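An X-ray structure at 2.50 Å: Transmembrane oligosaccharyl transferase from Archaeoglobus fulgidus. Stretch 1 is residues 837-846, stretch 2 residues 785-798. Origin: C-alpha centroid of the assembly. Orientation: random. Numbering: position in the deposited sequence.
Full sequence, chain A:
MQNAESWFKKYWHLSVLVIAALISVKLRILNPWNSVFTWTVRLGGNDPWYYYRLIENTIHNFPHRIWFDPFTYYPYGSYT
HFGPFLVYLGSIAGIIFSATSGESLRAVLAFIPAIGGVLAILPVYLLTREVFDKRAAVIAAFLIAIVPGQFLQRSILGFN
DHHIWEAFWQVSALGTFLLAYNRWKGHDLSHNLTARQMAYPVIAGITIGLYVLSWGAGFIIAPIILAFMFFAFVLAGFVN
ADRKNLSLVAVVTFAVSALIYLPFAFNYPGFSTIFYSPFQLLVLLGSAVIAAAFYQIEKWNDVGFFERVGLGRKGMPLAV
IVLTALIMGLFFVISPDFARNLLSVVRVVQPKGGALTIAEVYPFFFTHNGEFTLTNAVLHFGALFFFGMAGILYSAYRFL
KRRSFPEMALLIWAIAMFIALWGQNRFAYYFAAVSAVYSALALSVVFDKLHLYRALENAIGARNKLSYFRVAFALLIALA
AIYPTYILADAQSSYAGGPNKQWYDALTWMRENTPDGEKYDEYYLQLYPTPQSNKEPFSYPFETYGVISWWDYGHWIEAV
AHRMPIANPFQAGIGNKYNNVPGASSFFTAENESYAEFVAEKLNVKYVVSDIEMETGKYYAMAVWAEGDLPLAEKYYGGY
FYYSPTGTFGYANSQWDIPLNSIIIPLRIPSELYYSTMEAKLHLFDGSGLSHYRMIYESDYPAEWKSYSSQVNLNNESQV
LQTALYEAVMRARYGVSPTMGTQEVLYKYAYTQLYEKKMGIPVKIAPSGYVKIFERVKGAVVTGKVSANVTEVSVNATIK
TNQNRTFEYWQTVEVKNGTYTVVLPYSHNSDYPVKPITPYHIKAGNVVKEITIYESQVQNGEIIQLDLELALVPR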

ATOM      1  N   ILE A 837      11.945  -3.844  37.623  1.00 55.01           N
ATOM      2  CA  ILE A 837      13.166  -4.036  38.408  1.00 54.80           C
ATOM      3  C   ILE A 837      13.002  -3.666  39.883  1.00 58.14           C
ATOM      4  O   ILE A 837      13.949  -3.773  40.659  1.00 60.98           O
ATOM      5  CB  ILE A 837      14.380  -3.274  37.834  1.00 51.78           C
ATOM      6  CG1 ILE A 837      14.118  -1.765  37.787  1.00 51.92           C
ATOM      7  CG2 ILE A 837      14.773  -3.828  36.469  1.00 47.84           C
ATOM      8  CD1 ILE A 837      15.296  -0.967  37.221  1.00 44.78           C
ATOM      9  N   THR A 838      11.811  -3.206  40.254  1.00 60.85           N
ATOM     10  CA  THR A 838      11.438  -3.046  41.660  1.00 57.53           C
ATOM     11  C   THR A 838      10.115  -3.766  41.860  1.00 57.41           C
ATOM     12  O   THR A 838       9.400  -4.020  40.897  1.00 60.75           O
ATOM     13  CB  THR A 838      11.244  -1.562  42.062  1.00 51.21           C
ATOM     14  OG1 THR A 838       9.987  -1.090  41.558  1.00 50.67           O
ATOM     15  CG2 THR A 838      12.390  -0.680  41.541  1.00 40.80           C
ATOM     16  N   PRO A 839       9.785  -4.102  43.113  1.00 63.60           N
ATOM     17  CA  PRO A 839       8.418  -4.557  43.391  1.00 61.31           C
ATOM     18  C   PRO A 839       7.475  -3.369  43.271  1.00 59.90           C
ATOM     19  O   PRO A 839       7.949  -2.234  43.156  1.00 64.89           O
ATOM     20  CB  PRO A 839       8.494  -5.014  44.850  1.00 61.08           C
ATOM     21  CG  PRO A 839       9.691  -4.304  45.417  1.00 58.76           C
ATOM     22  CD  PRO A 839      10.665  -4.207  44.293  1.00 59.78           C
ATOM     23  N   TYR A 840       6.170  -3.607  43.288  1.00 53.66           N
ATOM     24  CA  TYR A 840       5.230  -2.495  43.311  1.00 54.37           C
ATOM     25  C   TYR A 840       5.274  -1.807  44.681  1.00 60.19           C
ATOM     26  O   TYR A 840       5.247  -2.473  45.722  1.00 63.00           O
ATOM     27  CB  TYR A 840       3.807  -2.983  43.039  1.00 55.66           C
ATOM     28  CG  TYR A 840       3.521  -3.508  41.646  1.00 51.27           C
ATOM     29  CD1 TYR A 840       3.253  -2.644  40.597  1.00 44.62           C
ATOM     30  CD2 TYR A 840       3.467  -4.871  41.400  1.00 52.53           C
ATOM     31  CE1 TYR A 840       2.964  -3.125  39.338  1.00 45.00           C
ATOM     32  CE2 TYR A 840       3.183  -5.363  40.142  1.00 52.06           C
ATOM     33  CZ  TYR A 840       2.933  -4.486  39.118  1.00 51.26           C
ATOM     34  OH  TYR A 840       2.645  -4.975  37.866  1.00 53.56           O
ATOM     35  N   HIS A 841       5.343  -0.480  44.687  1.00 61.45           N
ATOM     36  CA  HIS A 841       5.241   0.270  45.936  1.00 64.01           C
ATOM     37  C   HIS A 841       3.839   0.876  46.031  1.00 72.83           C
ATOM     38  O   HIS A 841       3.554   1.893  45.391  1.00 78.34           O
ATOM     39  CB  HIS A 841       6.306   1.374  46.017  1.00 59.42           C
ATOM     40  CG  HIS A 841       7.664   0.944  45.555  1.00 70.17           C
ATOM     41  ND1 HIS A 841       8.478   0.118  46.301  1.00 77.41           N
ATOM     42  CD2 HIS A 841       8.352   1.228  44.421  1.00 70.52           C
ATOM     43  CE1 HIS A 841       9.606  -0.093  45.643  1.00 79.99           C
ATOM     44  NE2 HIS A 841       9.555   0.568  44.500  1.00 73.55           N
ATOM     45  N   ILE A 842       2.955   0.238  46.799  1.00 70.50           N
ATOM     46  CA  ILE A 842       1.631   0.803  47.041  1.00 70.71           C
ATOM     47  C   ILE A 842       1.756   1.820  48.150  1.00 76.54           C
ATOM     48  O   ILE A 842       2.558   1.653  49.079  1.00 79.62           O
ATOM     49  CB  ILE A 842       0.616  -0.222  47.545  1.00 71.22           C
ATOM     50  CG1 ILE A 842       1.219  -1.608  47.589  1.00 82.45           C
ATOM     51  CG2 ILE A 842      -0.666  -0.208  46.721  1.00 62.90           C
ATOM     52  CD1 ILE A 842       0.449  -2.491  48.494  1.00 88.24           C
ATOM     53  N   LYS A 843       0.937   2.857  48.070  1.00 70.82           N
ATOM     54  CA  LYS A 843       0.948   3.894  49.073  1.00 73.16           C
ATOM     55  C   LYS A 843      -0.488   4.323  49.302  1.00 79.89           C
ATOM     56  O   LYS A 843      -1.185   4.731  48.367  1.00 82.06           O
ATOM     57  CB  LYS A 843       1.812   5.068  48.608  1.00 70.47           C
ATOM     58  CG  LYS A 843       1.936   6.220  49.591  1.00 73.67           C
ATOM     59  CD  LYS A 843       2.629   7.405  48.925  1.00 75.98           C
ATOM     60  CE  LYS A 843       2.767   8.600  49.861  1.00 81.85           C
ATOM     61  NZ  LYS A 843       3.808   8.377  50.911  1.00 89.56           N
ATOM     62  N   ALA A 844      -0.931   4.179  50.547  1.00 81.07           N
ATOM     63  CA  ALA A 844      -2.221   4.684  50.986  1.00 83.00           C
ATOM     64  C   ALA A 844      -1.950   5.643  52.137  1.00 89.10           C
ATOM     65  O   ALA A 844      -1.668   5.211  53.254  1.00 89.69           O
ATOM     66  CB  ALA A 844      -3.121   3.544  51.437  1.00 79.77           C
ATOM     67  N   GLY A 845      -2.019   6.940  51.851  1.00 90.16           N
ATOM     68  CA  GLY A 845      -1.701   7.963  52.828  1.00 91.59           C
ATOM     69  C   GLY A 845      -0.311   7.814  53.423  1.00 97.89           C
ATOM     70  O   GLY A 845       0.682   8.252  52.838  1.00100.21           O
ATOM     71  N   ASN A 846      -0.253   7.182  54.592  1.00102.24           N
ATOM     72  CA  ASN A 846       0.980   7.058  55.363  1.00105.74           C
ATOM     73  C   ASN A 846       1.599   5.665  55.239  1.00102.66           C
ATOM     74  O   ASN A 846       2.826   5.519  55.218  1.00102.32           O
ATOM     75  CB  ASN A 846       0.711   7.362  56.843  1.00112.54           C
ATOM     76  CG  ASN A 846      -0.289   8.492  57.045  1.00116.18           C
ATOM     77  OD1 ASN A 846       0.090   9.645  57.257  1.00117.42           O
ATOM     78  ND2 ASN A 846      -1.578   8.157  56.991  1.00115.79           N
TER
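Stretch 2 785-798: KVSANVTEVSVNAT

Stretch 2 enters as loop, with a cis peptide bond before Asn789, and extends from Glu792 to Thr798 as a strand antiparallel to stretch 1, the two N-to-C directions 159° apart and the axes 4.7 Å apart at closest approach. The register sets Ser794 against Lys843 and Asn796 against His841. Polar bookkeeping is done mostly by backbone. Ser794 N donates to Lys843 O (3.1 Å), and its own carbonyl takes Lys843 N (Lys843 N to Ser794 O, 3.0 Å). At the next pair the exchange is lopsided: His841 N to Asn796 O is short and straight at 2.7 Å, whereas Asn796 N to His841 O, 3.3 Å, is bent and weak.

Pro839 has no amide hydrogen to offer Thr798 O, which takes Ile837 N instead (Ile837 N to Thr798 O, 2.8 Å). Thr798 N donates to a side chain, Thr838 OG1 (3.2 Å), and that hydroxyl donates to Pro839 O (Thr838 OG1 to Pro839 O, 2.8 Å).

Val793 and Val795 share a buried apolar face with Ile842 and Ala844: Val793 CG1 lies 3.7 Å from Ile842 CG2, and Val795 CG1 3.5 Å from Tyr840 CD1. At the far end Val790 CG1 packs 3.6 Å from Gly845 N, where a beta carbon on Gly845 would clash with that methyl.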

ATOM      1  N   LYS A 785      -8.320  -2.959  52.444  1.00 93.07           N
ATOM      2  CA  LYS A 785      -8.905  -1.840  53.167  1.00 89.09           C
ATOM      3  C   LYS A 785      -7.908  -0.743  53.508  1.00 82.92           C
ATOM      4  O   LYS A 785      -6.708  -0.982  53.668  1.00 76.42           O
ATOM      5  CB  LYS A 785      -9.621  -2.333  54.431  1.00 93.91           C
ATOM      6  CG  LYS A 785     -11.019  -2.883  54.168  1.00 94.78           C
ATOM      7  CD  LYS A 785     -11.660  -3.425  55.435  1.00 95.78           C
ATOM      8  CE  LYS A 785     -11.141  -4.811  55.781  1.00 98.43           C
ATOM      9  NZ  LYS A 785     -11.660  -5.841  54.833  1.00 98.39           N
ATOM     10  N   VAL A 786      -8.430   0.472  53.614  1.00 84.67           N
ATOM     11  CA  VAL A 786      -7.619   1.618  53.977  1.00 90.75           C
ATOM     12  C   VAL A 786      -8.093   2.187  55.315  1.00 97.49           C
ATOM     13  O   VAL A 786      -8.679   1.468  56.125  1.00 97.21           O
ATOM     14  CB  VAL A 786      -7.667   2.692  52.880  1.00 88.31           C
ATOM     15  CG1 VAL A 786      -6.864   2.249  51.673  1.00 92.02           C
ATOM     16  CG2 VAL A 786      -9.107   2.985  52.482  1.00 86.49           C
ATOM     17  N   SER A 787      -7.842   3.476  55.535  1.00103.58           N
ATOM     18  CA  SER A 787      -8.187   4.130  56.795  1.00110.52           C
ATOM     19  C   SER A 787      -8.285   5.648  56.638  1.00117.07           C
ATOM     20  O   SER A 787      -7.259   6.326  56.606  1.00122.88           O
ATOM     21  CB  SER A 787      -7.141   3.788  57.856  1.00110.25           C
ATOM     22  OG  SER A 787      -5.832   3.879  57.324  1.00107.99           O
ATOM     23  N   ALA A 788      -9.511   6.172  56.544  1.00116.68           N
ATOM     24  CA  ALA A 788      -9.753   7.600  56.305  1.00114.08           C
ATOM     25  C   ALA A 788      -8.908   8.465  57.237  1.00115.16           C
ATOM     26  O   ALA A 788      -8.660   8.068  58.375  1.00118.70           O
ATOM     27  CB  ALA A 788     -11.235   7.916  56.473  1.00112.58           C
ATOM     28  N   ASN A 789      -8.460   9.636  56.779  1.00113.36           N
ATOM     29  CA  ASN A 789      -8.811  10.202  55.476  1.00112.61           C
ATOM     30  C   ASN A 789      -7.849   9.820  54.348  1.00106.00           C
ATOM     31  O   ASN A 789      -6.850  10.502  54.105  1.00105.48           O
ATOM     32  CB  ASN A 789      -8.917  11.731  55.594  1.00117.65           C
ATOM     33  CG  ASN A 789      -9.218  12.413  54.265  1.00119.76           C
ATOM     34  OD1 ASN A 789      -9.824  11.823  53.366  1.00120.50           O
ATOM     35  ND2 ASN A 789      -8.794  13.669  54.140  1.00119.30           N
ATOM     36  N   VAL A 790      -8.164   8.718  53.672  1.00100.99           N
ATOM     37  CA  VAL A 790      -7.482   8.321  52.443  1.00 94.40           C
ATOM     38  C   VAL A 790      -8.518   8.186  51.335  1.00 86.56           C
ATOM     39  O   VAL A 790      -9.441   7.375  51.417  1.00 85.26           O
ATOM     40  CB  VAL A 790      -6.730   6.989  52.605  1.00 93.57           C
ATOM     41  CG1 VAL A 790      -5.369   7.210  53.244  1.00 92.45           C
ATOM     42  CG2 VAL A 790      -7.543   6.050  53.440  1.00 95.47           C
ATOM     43  N   THR A 791      -8.371   8.999  50.302  1.00 83.38           N
ATOM     44  CA  THR A 791      -9.323   8.996  49.203  1.00 85.02           C
ATOM     45  C   THR A 791      -8.761   8.309  47.956  1.00 84.34           C
ATOM     46  O   THR A 791      -9.501   8.009  47.015  1.00 80.70           O
ATOM     47  CB  THR A 791      -9.792  10.419  48.890  1.00 85.58           C
ATOM     48  OG1 THR A 791      -8.666  11.305  48.914  1.00 82.46           O
ATOM     49  CG2 THR A 791     -10.785  10.870  49.945  1.00 88.68           C
ATOM     50  N   GLU A 792      -7.452   8.062  47.959  1.00 86.80           N
ATOM     51  CA  GLU A 792      -6.816   7.343  46.857  1.00 89.11           C
ATOM     52  C   GLU A 792      -5.546   6.565  47.208  1.00 84.18           C
ATOM     53  O   GLU A 792      -4.770   6.958  48.087  1.00 83.43           O
ATOM     54  CB  GLU A 792      -6.565   8.263  45.660  1.00 91.58           C
ATOM     55  CG  GLU A 792      -6.204   9.686  46.005  1.00 95.52           C
ATOM     56  CD  GLU A 792      -6.605  10.634  44.898  1.00102.55           C
ATOM     57  OE1 GLU A 792      -7.743  10.502  44.402  1.00104.98           O
ATOM     58  OE2 GLU A 792      -5.787  11.491  44.507  1.00105.97           O
ATOM     59  N   VAL A 793      -5.361   5.454  46.496  1.00 77.88           N
ATOM     60  CA  VAL A 793      -4.200   4.582  46.647  1.00 74.28           C
ATOM     61  C   VAL A 793      -3.395   4.578  45.344  1.00 66.14           C
ATOM     62  O   VAL A 793      -3.963   4.402  44.260  1.00 63.58           O
ATOM     63  CB  VAL A 793      -4.649   3.142  46.979  1.00 74.50           C
ATOM     64  CG1 VAL A 793      -3.446   2.222  47.156  1.00 73.94           C
ATOM     65  CG2 VAL A 793      -5.532   3.135  48.228  1.00 71.91           C
ATOM     66  N   SER A 794      -2.081   4.778  45.433  1.00 61.07           N
ATOM     67  CA  SER A 794      -1.255   4.799  44.222  1.00 57.96           C
ATOM     68  C   SER A 794      -0.279   3.630  44.184  1.00 60.33           C
ATOM     69  O   SER A 794       0.251   3.221  45.217  1.00 66.68           O
ATOM     70  CB  SER A 794      -0.485   6.113  44.094  1.00 56.36           C
ATOM     71  OG  SER A 794       0.700   6.093  44.873  1.00 59.31           O
ATOM     72  N   VAL A 795      -0.045   3.096  42.987  1.00 60.81           N
ATOM     73  CA  VAL A 795       0.957   2.048  42.798  1.00 64.07           C
ATOM     74  C   VAL A 795       2.079   2.538  41.875  1.00 63.00           C
ATOM     75  O   VAL A 795       1.843   3.293  40.927  1.00 64.13           O
ATOM     76  CB  VAL A 795       0.354   0.737  42.248  1.00 66.76           C
ATOM     77  CG1 VAL A 795       1.296  -0.422  42.514  1.00 63.55           C
ATOM     78  CG2 VAL A 795      -0.987   0.450  42.894  1.00 73.29           C
ATOM     79  N   ASN A 796       3.296   2.080  42.153  1.00 66.23           N
ATOM     80  CA  ASN A 796       4.496   2.560  41.480  1.00 64.59           C
ATOM     81  C   ASN A 796       5.506   1.420  41.321  1.00 60.69           C
ATOM     82  O   ASN A 796       5.662   0.593  42.221  1.00 63.90           O
ATOM     83  CB  ASN A 796       5.103   3.712  42.291  1.00 70.69           C
ATOM     84  CG  ASN A 796       6.425   4.197  41.731  1.00 76.09           C
ATOM     85  OD1 ASN A 796       7.393   4.365  42.468  1.00 81.02           O
ATOM     86  ND2 ASN A 796       6.465   4.444  40.425  1.00 75.08           N
ATOM     87  N   ALA A 797       6.167   1.364  40.170  1.00 55.40           N
ATOM     88  CA  ALA A 797       7.187   0.349  39.893  1.00 47.99           C
ATOM     89  C   ALA A 797       8.117   0.840  38.789  1.00 47.39           C
ATOM     90  O   ALA A 797       7.710   1.596  37.905  1.00 48.88           O
ATOM     91  CB  ALA A 797       6.544  -0.975  39.507  1.00 45.17           C
ATOM     92  N   THR A 798       9.372   0.416  38.828  1.00 48.93           N
ATOM     93  CA  THR A 798      10.301   0.815  37.774  1.00 48.69           C
ATOM     94  C   THR A 798      10.421  -0.319  36.754  1.00 48.36           C
ATOM     95  O   THR A 798      10.558  -1.492  37.125  1.00 52.43           O
ATOM     96  CB  THR A 798      11.668   1.213  38.359  1.00 44.98           C
ATOM     97  OG1 THR A 798      11.462   2.221  39.351  1.00 52.43           O
ATOM     98  CG2 THR A 798      12.597   1.764  37.289  1.00 34.36           C
TER